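Local coordinates for protein PfkB (Polaromonas sp. JS666, PDB 4DU5) that probably phosphorylates a sugar or related substrate at the expense of ATP, as a member of the PfkB family of carbohydrate kinases, at residues G76-L81 against E147-S152; K175-M180 against N209-R214. All blocks are in the same frame, centred on the assembly; numbering follows the deposited sequence.

Interaction 1. Residues G76-L81 against E147-S152; sequences GWASRL and EAWLLS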
ATOM      1  N   GLY A  76      25.693  -5.380  -8.650  1.00 28.49           N
ATOM      2  CA  GLY A  76      25.324  -4.364  -7.692  1.00 28.19           C
ATOM      3  C   GLY A  76      24.082  -3.627  -8.130  1.00 28.77           C
ATOM      4  O   GLY A  76      23.996  -3.190  -9.292  1.00 29.48           O
ATOM      5  N   TRP A  77      23.128  -3.474  -7.204  1.00 28.66           N
ATOM      6  CA  TRP A  77      21.884  -2.751  -7.450  1.00 28.54           C
ATOM      7  C   TRP A  77      21.804  -1.432  -6.697  1.00 29.29           C
ATOM      8  O   TRP A  77      22.154  -1.358  -5.519  1.00 30.22           O
ATOM      9  CB  TRP A  77      20.728  -3.624  -7.038  1.00 28.25           C
ATOM     10  CG  TRP A  77      19.370  -2.972  -7.089  1.00 27.71           C
ATOM     11  CD1 TRP A  77      18.867  -2.166  -8.084  1.00 27.74           C
ATOM     12  CD2 TRP A  77      18.327  -3.111  -6.118  1.00 25.66           C
ATOM     13  NE1 TRP A  77      17.585  -1.784  -7.776  1.00 27.04           N
ATOM     14  CE2 TRP A  77      17.230  -2.344  -6.574  1.00 26.19           C
ATOM     15  CE3 TRP A  77      18.218  -3.796  -4.902  1.00 22.86           C
ATOM     16  CZ2 TRP A  77      16.046  -2.255  -5.863  1.00 24.83           C
ATOM     17  CZ3 TRP A  77      17.061  -3.694  -4.185  1.00 22.88           C
ATOM     18  CH2 TRP A  77      15.976  -2.940  -4.669  1.00 26.39           C
ATOM     19  N   ALA A  78      21.328  -0.395  -7.368  1.00 29.18           N
ATOM     20  CA  ALA A  78      21.162   0.898  -6.739  1.00 29.40           C
ATOM     21  C   ALA A  78      19.683   1.291  -6.698  1.00 29.83           C
ATOM     22  O   ALA A  78      18.997   1.279  -7.729  1.00 30.54           O
ATOM     23  CB  ALA A  78      21.948   1.926  -7.481  1.00 29.44           C
ATOM     24  N   SER A  79      19.186   1.639  -5.516  1.00 29.76           N
ATOM     25  CA  SER A  79      17.773   1.996  -5.351  1.00 29.96           C
ATOM     26  C   SER A  79      17.478   2.733  -4.006  1.00 30.75           C
ATOM     27  O   SER A  79      18.374   2.940  -3.161  1.00 31.39           O
ATOM     28  CB  SER A  79      16.897   0.743  -5.507  1.00 29.30           C
ATOM     29  OG  SER A  79      15.619   1.047  -6.013  1.00 28.65           O
ATOM     30  N   ARG A  80      16.224   3.143  -3.825  1.00 30.84           N
ATOM     31  CA  ARG A  80      15.759   3.645  -2.541  1.00 30.49           C
ATOM     32  C   ARG A  80      14.605   2.755  -2.168  1.00 29.81           C
ATOM     33  O   ARG A  80      13.925   2.241  -3.051  1.00 29.77           O
ATOM     34  CB  ARG A  80      15.244   5.093  -2.650  1.00 31.00           C
ATOM     35  CG  ARG A  80      16.218   6.146  -3.205  1.00 30.58           C
ATOM     36  CD  ARG A  80      15.654   7.536  -2.940  1.00 30.98           C
ATOM     37  NE  ARG A  80      15.825   7.832  -1.523  1.00 33.58           N
ATOM     38  CZ  ARG A  80      16.870   8.487  -1.022  1.00 33.39           C
ATOM     39  NH1 ARG A  80      17.801   8.965  -1.826  1.00 33.69           N
ATOM     40  NH2 ARG A  80      16.981   8.666   0.275  1.00 33.84           N
ATOM     41  N   LEU A  81      14.394   2.590  -0.865  1.00 29.27           N
ATOM     42  CA  LEU A  81      13.243   1.894  -0.299  1.00 28.92           C
ATOM     43  C   LEU A  81      12.883   2.559   1.025  1.00 29.27           C
ATOM     44  O   LEU A  81      13.738   3.163   1.668  1.00 29.47           O
ATOM     45  CB  LEU A  81      13.627   0.452   0.032  1.00 29.16           C
ATOM     46  CG  LEU A  81      14.045  -0.543  -1.052  1.00 27.96           C
ATOM     47  CD1 LEU A  81      14.682  -1.748  -0.395  1.00 25.04           C
ATOM     48  CD2 LEU A  81      12.806  -0.916  -1.902  1.00 24.42           C
ATOM     49  N   GLU A 147      29.648   7.976  -8.283  1.00 43.91           N
ATOM     50  CA  GLU A 147      30.513   7.809  -9.465  1.00 43.32           C
ATOM     51  C   GLU A 147      31.619   6.772  -9.333  1.00 42.57           C
ATOM     52  O   GLU A 147      31.669   5.836 -10.110  1.00 42.96           O
ATOM     53  CB  GLU A 147      31.019   9.155  -9.982  1.00 43.41           C
ATOM     54  CG  GLU A 147      29.865  10.084 -10.412  1.00 44.36           C
ATOM     55  CD  GLU A 147      30.337  11.430 -10.968  1.00 46.26           C
ATOM     56  OE1 GLU A 147      31.567  11.663 -10.964  1.00 47.41           O
ATOM     57  OE2 GLU A 147      29.478  12.251 -11.394  1.00 44.13           O
ATOM     58  N   ALA A 148      32.485   6.898  -8.345  1.00 41.88           N
ATOM     59  CA  ALA A 148      33.537   5.886  -8.166  1.00 41.55           C
ATOM     60  C   ALA A 148      32.980   4.460  -8.179  1.00 41.01           C
ATOM     61  O   ALA A 148      33.625   3.530  -8.725  1.00 41.64           O
ATOM     62  CB  ALA A 148      34.340   6.130  -6.857  1.00 41.80           C
ATOM     63  N   TRP A 149      31.791   4.294  -7.578  1.00 39.31           N
ATOM     64  CA  TRP A 149      31.179   2.971  -7.375  1.00 37.03           C
ATOM     65  C   TRP A 149      30.684   2.360  -8.688  1.00 36.77           C
ATOM     66  O   TRP A 149      30.835   1.157  -8.927  1.00 36.61           O
ATOM     67  CB  TRP A 149      30.028   3.066  -6.383  1.00 36.07           C
ATOM     68  CG  TRP A 149      29.326   1.794  -6.172  1.00 32.49           C
ATOM     69  CD1 TRP A 149      29.799   0.697  -5.512  1.00 31.41           C
ATOM     70  CD2 TRP A 149      28.017   1.465  -6.612  1.00 29.54           C
ATOM     71  NE1 TRP A 149      28.868  -0.308  -5.528  1.00 31.15           N
ATOM     72  CE2 TRP A 149      27.759   0.139  -6.201  1.00 30.51           C
ATOM     73  CE3 TRP A 149      27.036   2.155  -7.319  1.00 30.56           C
ATOM     74  CZ2 TRP A 149      26.549  -0.507  -6.461  1.00 28.93           C
ATOM     75  CZ3 TRP A 149      25.822   1.506  -7.593  1.00 30.05           C
ATOM     76  CH2 TRP A 149      25.597   0.192  -7.165  1.00 30.17           C
ATOM     77  N   LEU A 150      30.070   3.206  -9.499  1.00 35.87           N
ATOM     78  CA  LEU A 150      29.562   2.849 -10.785  1.00 35.96           C
ATOM     79  C   LEU A 150      30.713   2.300 -11.638  1.00 36.63           C
ATOM     80  O   LEU A 150      30.700   1.124 -12.073  1.00 37.09           O
ATOM     81  CB  LEU A 150      29.032   4.120 -11.428  1.00 36.05           C
ATOM     82  CG  LEU A 150      27.811   4.092 -12.325  1.00 34.76           C
ATOM     83  CD1 LEU A 150      27.715   5.404 -13.114  1.00 31.78           C
ATOM     84  CD2 LEU A 150      27.878   2.883 -13.221  1.00 34.18           C
ATOM     85  N   LEU A 151      31.709   3.161 -11.853  1.00 36.32           N
ATOM     86  CA  LEU A 151      32.892   2.855 -12.626  1.00 35.68           C
ATOM     87  C   LEU A 151      33.614   1.582 -12.174  1.00 35.46           C
ATOM     88  O   LEU A 151      34.492   1.094 -12.874  1.00 36.00           O
ATOM     89  CB  LEU A 151      33.826   4.052 -12.573  1.00 35.74           C
ATOM     90  CG  LEU A 151      33.645   5.210 -13.584  1.00 37.44           C
ATOM     91  CD1 LEU A 151      32.211   5.437 -14.091  1.00 36.74           C
ATOM     92  CD2 LEU A 151      34.231   6.515 -13.005  1.00 38.32           C
ATOM     93  N   SER A 152      33.238   1.024 -11.028  1.00 34.63           N
ATOM     94  CA  SER A 152      33.944  -0.136 -10.497  1.00 34.01           C
ATOM     95  C   SER A 152      33.325  -1.454 -10.980  1.00 34.20           C
ATOM     96  O   SER A 152      33.714  -2.560 -10.535  1.00 34.79           O
ATOM     97  CB  SER A 152      34.011  -0.074  -8.957  1.00 34.07           C
ATOM     98  OG  SER A 152      32.905  -0.686  -8.323  1.00 31.76           O
TER
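The indole of Trp-149 approaches strand 76-81 obliquely and brings the outer carbons of its six-membered ring against Ala-78 and the backbone on the N-terminal side of it. CZ3 of Trp-149 lies 3.9 Å from CB of Ala-78. CH2 of Trp-149 is 4.1 Å from O of Trp-77 and also comes close to the backbone carbon of Gly-76. The same indole is stacked with the ring of His-103, so the strand and His-103 both contribute to its surroundings. The CB of Trp-77 points away from 147-152, and its indole takes no part in the contact with Trp-149: on one face, near the rim, lies CA of Ser-79, 4.3 Å above the ring plane of Trp-77, and its NE1 makes a hydrogen bond to the backbone oxygen of Gly-33.

The example illustrates how a single large side chain can join a short helix to a strand. Ala-78 presents a methyl group to the aromatic carbons, and Gly-76, which has no side chain, lets the ring come up to bare backbone. Trp-149 reaches that far because CG stands anti to its backbone N (chi1 177°), which carries the indole out from helix 147-150 to the strand. Behind it, the hydroxyl OG of Ser-152 donates to O of Trp-149 at 2.8 Å, tilted 25° from the carbonyl plane, and so links Ser-152 back to the residue that makes the contact.

In the fold, strand 75-81 lies between the parallel strands 27-32 and 100-106 of the large sheet. Trp-149 packs beside it, also touching Asp-100, while Leu-150 and Leu-151 turn to helix 169-182 and Trp-77 reaches Met-94 of helix 85-95.

Interaction 2. Residues K175-M180 against N209-R214; sequences KTMDLM and NDLATR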
ATOM      1  N   LYS A 175      22.541  10.471 -17.208  1.00 44.94           N
ATOM      2  CA  LYS A 175      23.869  10.721 -16.657  1.00 46.38           C
ATOM      3  C   LYS A 175      24.614   9.436 -16.312  1.00 46.32           C
ATOM      4  O   LYS A 175      25.830   9.321 -16.506  1.00 46.52           O
ATOM      5  CB  LYS A 175      23.787  11.610 -15.408  1.00 47.03           C
ATOM      6  CG  LYS A 175      24.953  12.592 -15.288  1.00 49.03           C
ATOM      7  CD  LYS A 175      24.614  13.953 -15.993  1.00 53.43           C
ATOM      8  CE  LYS A 175      25.871  14.672 -16.555  1.00 54.56           C
ATOM      9  NZ  LYS A 175      27.087  14.404 -15.708  1.00 55.62           N
ATOM     10  N   THR A 176      23.878   8.482 -15.764  1.00 46.36           N
ATOM     11  CA  THR A 176      24.408   7.144 -15.480  1.00 46.53           C
ATOM     12  C   THR A 176      25.082   6.516 -16.725  1.00 46.34           C
ATOM     13  O   THR A 176      26.209   6.027 -16.654  1.00 46.29           O
ATOM     14  CB  THR A 176      23.275   6.254 -14.881  1.00 46.27           C
ATOM     15  OG1 THR A 176      23.400   6.254 -13.450  1.00 46.76           O
ATOM     16  CG2 THR A 176      23.361   4.862 -15.350  1.00 46.44           C
HETATM   17  N   MSE A 177      24.396   6.572 -17.867  1.00 45.99           N
HETATM   18  CA  MSE A 177      24.923   6.042 -19.114  1.00 45.78           C
HETATM   19  C   MSE A 177      26.156   6.817 -19.602  1.00 45.98           C
HETATM   20  O   MSE A 177      27.225   6.214 -19.751  1.00 45.50           O
HETATM   21  CB  MSE A 177      23.815   5.961 -20.163  1.00 45.30           C
HETATM   22  CG  MSE A 177      22.830   4.832 -19.862  1.00 45.83           C
HETATM   23 SE   MSE A 177      21.036   4.921 -20.715  1.00 48.05          SE
HETATM   24  CE  MSE A 177      19.949   4.501 -19.155  1.00 46.47           C
ATOM     25  N   ASP A 178      25.999   8.138 -19.805  1.00 46.30           N
ATOM     26  CA  ASP A 178      27.082   9.077 -20.160  1.00 46.43           C
ATOM     27  C   ASP A 178      28.390   8.745 -19.455  1.00 46.45           C
ATOM     28  O   ASP A 178      29.448   8.623 -20.081  1.00 46.40           O
ATOM     29  CB  ASP A 178      26.680  10.521 -19.819  1.00 46.57           C
ATOM     30  CG  ASP A 178      25.714  11.141 -20.844  1.00 48.55           C
ATOM     31  OD1 ASP A 178      25.483  10.550 -21.912  1.00 51.61           O
ATOM     32  OD2 ASP A 178      25.175  12.239 -20.597  1.00 50.62           O
ATOM     33  N   LEU A 179      28.292   8.579 -18.146  1.00 46.59           N
ATOM     34  CA  LEU A 179      29.437   8.383 -17.293  1.00 47.14           C
ATOM     35  C   LEU A 179      30.140   7.098 -17.693  1.00 47.99           C
ATOM     36  O   LEU A 179      31.349   7.081 -17.957  1.00 48.66           O
ATOM     37  CB  LEU A 179      28.940   8.297 -15.851  1.00 46.91           C
ATOM     38  CG  LEU A 179      29.410   9.180 -14.684  1.00 46.22           C
ATOM     39  CD1 LEU A 179      30.372  10.302 -15.060  1.00 44.92           C
ATOM     40  CD2 LEU A 179      28.164   9.725 -13.995  1.00 43.99           C
HETATM   41  N   MSE A 180      29.360   6.025 -17.762  1.00 48.49           N
HETATM   42  CA  MSE A 180      29.857   4.693 -18.030  1.00 48.60           C
HETATM   43  C   MSE A 180      30.486   4.549 -19.428  1.00 48.22           C
HETATM   44  O   MSE A 180      31.421   3.758 -19.626  1.00 48.20           O
HETATM   45  CB  MSE A 180      28.706   3.722 -17.864  1.00 49.19           C
HETATM   46  CG  MSE A 180      29.123   2.335 -17.510  1.00 52.14           C
HETATM   47 SE   MSE A 180      29.909   2.438 -15.765  1.00 59.81          SE
HETATM   48  CE  MSE A 180      29.993   0.531 -15.317  1.00 57.27           C
ATOM     49  N   ASN A 209      14.257   6.655 -27.268  1.00 34.54           N
ATOM     50  CA  ASN A 209      15.227   6.820 -28.372  1.00 34.62           C
ATOM     51  C   ASN A 209      16.415   7.738 -28.126  1.00 34.19           C
ATOM     52  O   ASN A 209      17.398   7.661 -28.841  1.00 35.06           O
ATOM     53  CB  ASN A 209      14.563   7.260 -29.675  1.00 34.70           C
ATOM     54  CG  ASN A 209      13.743   6.163 -30.338  1.00 34.93           C
ATOM     55  OD1 ASN A 209      13.917   4.980 -30.083  1.00 35.08           O
ATOM     56  ND2 ASN A 209      12.835   6.573 -31.210  1.00 35.48           N
ATOM     57  N   ASP A 210      16.337   8.621 -27.143  1.00 33.82           N
ATOM     58  CA  ASP A 210      17.456   9.521 -26.875  1.00 33.24           C
ATOM     59  C   ASP A 210      18.409   8.798 -25.944  1.00 32.76           C
ATOM     60  O   ASP A 210      19.625   8.974 -26.003  1.00 32.22           O
ATOM     61  CB  ASP A 210      16.970  10.873 -26.295  1.00 33.23           C
ATOM     62  CG  ASP A 210      18.118  11.716 -25.681  1.00 33.92           C
ATOM     63  OD1 ASP A 210      18.903  12.328 -26.460  1.00 31.43           O
ATOM     64  OD2 ASP A 210      18.230  11.751 -24.412  1.00 33.77           O
ATOM     65  N   LEU A 211      17.836   7.981 -25.072  1.00 32.78           N
ATOM     66  CA  LEU A 211      18.628   7.086 -24.252  1.00 32.99           C
ATOM     67  C   LEU A 211      19.423   6.100 -25.142  1.00 33.38           C
ATOM     68  O   LEU A 211      20.548   5.710 -24.821  1.00 33.06           O
ATOM     69  CB  LEU A 211      17.724   6.348 -23.262  1.00 32.34           C
ATOM     70  CG  LEU A 211      17.135   7.166 -22.116  1.00 31.58           C
ATOM     71  CD1 LEU A 211      15.787   6.604 -21.646  1.00 30.60           C
ATOM     72  CD2 LEU A 211      18.107   7.255 -20.966  1.00 29.90           C
ATOM     73  N   ALA A 212      18.832   5.724 -26.274  1.00 34.08           N
ATOM     74  CA  ALA A 212      19.459   4.774 -27.182  1.00 34.71           C
ATOM     75  C   ALA A 212      20.786   5.316 -27.652  1.00 35.03           C
ATOM     76  O   ALA A 212      21.711   4.559 -27.896  1.00 36.03           O
ATOM     77  CB  ALA A 212      18.549   4.474 -28.359  1.00 34.66           C
ATOM     78  N   THR A 213      20.856   6.638 -27.772  1.00 35.43           N
ATOM     79  CA  THR A 213      22.097   7.418 -27.969  1.00 35.24           C
ATOM     80  C   THR A 213      23.258   7.117 -26.995  1.00 34.51           C
ATOM     81  O   THR A 213      24.364   7.574 -27.201  1.00 35.25           O
ATOM     82  CB  THR A 213      21.730   8.958 -27.931  1.00 35.92           C
ATOM     83  OG1 THR A 213      21.141   9.363 -29.187  1.00 36.56           O
ATOM     84  CG2 THR A 213      22.921   9.870 -27.565  1.00 36.65           C
ATOM     85  N   ARG A 214      23.043   6.326 -25.959  1.00 33.80           N
ATOM     86  CA  ARG A 214      24.064   6.203 -24.915  1.00 33.52           C
ATOM     87  C   ARG A 214      24.439   4.740 -24.604  1.00 33.39           C
ATOM     88  O   ARG A 214      25.195   4.441 -23.658  1.00 33.19           O
ATOM     89  CB  ARG A 214      23.602   6.937 -23.639  1.00 33.22           C
ATOM     90  CG  ARG A 214      23.559   8.452 -23.743  1.00 34.23           C
ATOM     91  CD  ARG A 214      22.672   9.138 -22.650  1.00 37.10           C
ATOM     92  NE  ARG A 214      22.755  10.607 -22.736  1.00 38.94           N
ATOM     93  CZ  ARG A 214      21.889  11.378 -23.399  1.00 40.95           C
ATOM     94  NH1 ARG A 214      20.833  10.839 -24.003  1.00 41.85           N
ATOM     95  NH2 ARG A 214      22.062  12.696 -23.455  1.00 41.67           N
TER
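Met-177, a selenomethionine in the model, and Arg-214 meet at the base of their side chains, CB to CB at 3.6 Å, where the backbones also come nearest. This is the close-packed half of the contact. Beyond it Met-177 bends at chi3 and lays its end across Leu-211 at about a right angle, with SE 3.8 Å from CD2 of Leu-211, and both residues are buried.

The partly exposed half is built from charge instead. Arg-214 runs extended from CG to NE, with CG anti to its carbonyl carbon (chi1 -70°), and this brings its guanidinium between two acids. NE donates to OD1 of Asp-178 at 2.9 Å, a bent bond (134° at the hydrogen) that arrives from above the carboxylate plane; the two flat groups are turned 44° from each other. On the helix 201-212 side, NH1 of Arg-214 forms a second salt bridge, 2.8 Å long, to OD2 of Asp-210. Held through two different nitrogens, the guanidinium is probably restricted in its rotation. A leucine in place of Arg-214 would probably leave Asp-178 without its cationic partner and Asp-210 dependent on a long, weak pairing with Arg-174.

The network thus flanks an apolar layer that continues into the sheet. Met-177 rests on Leu-156 and Ala-158 of strand 153-159 and on Val-187 of strand 186-190, whereas Leu-211 packs on Phe-189, so that helices 169-182 and 201-212 lie side by side over adjacent parallel strands, in successive beta-alpha-beta crossovers.

Followed from the N terminus, the chain leaves strand 75-81, passes through helix 85-95, strand 100-106 and two strands of the smaller four-stranded sheet, and returns at 147-152, where interaction 1 closes this loop of 65 residues. It then runs through strand 153-159 and into helix 169-182, and interaction 2 closes a shorter loop of 28 residues around strand 186-190. The two are in series, neither nested nor crossed, with centres about 16 Å apart. They nevertheless meet: Leu-150 and Leu-151 pack against Met-180, and Glu-147 against Leu-179. Helix 169-182 thereby connects the short helix beside strand 75-81 with helix 201-212.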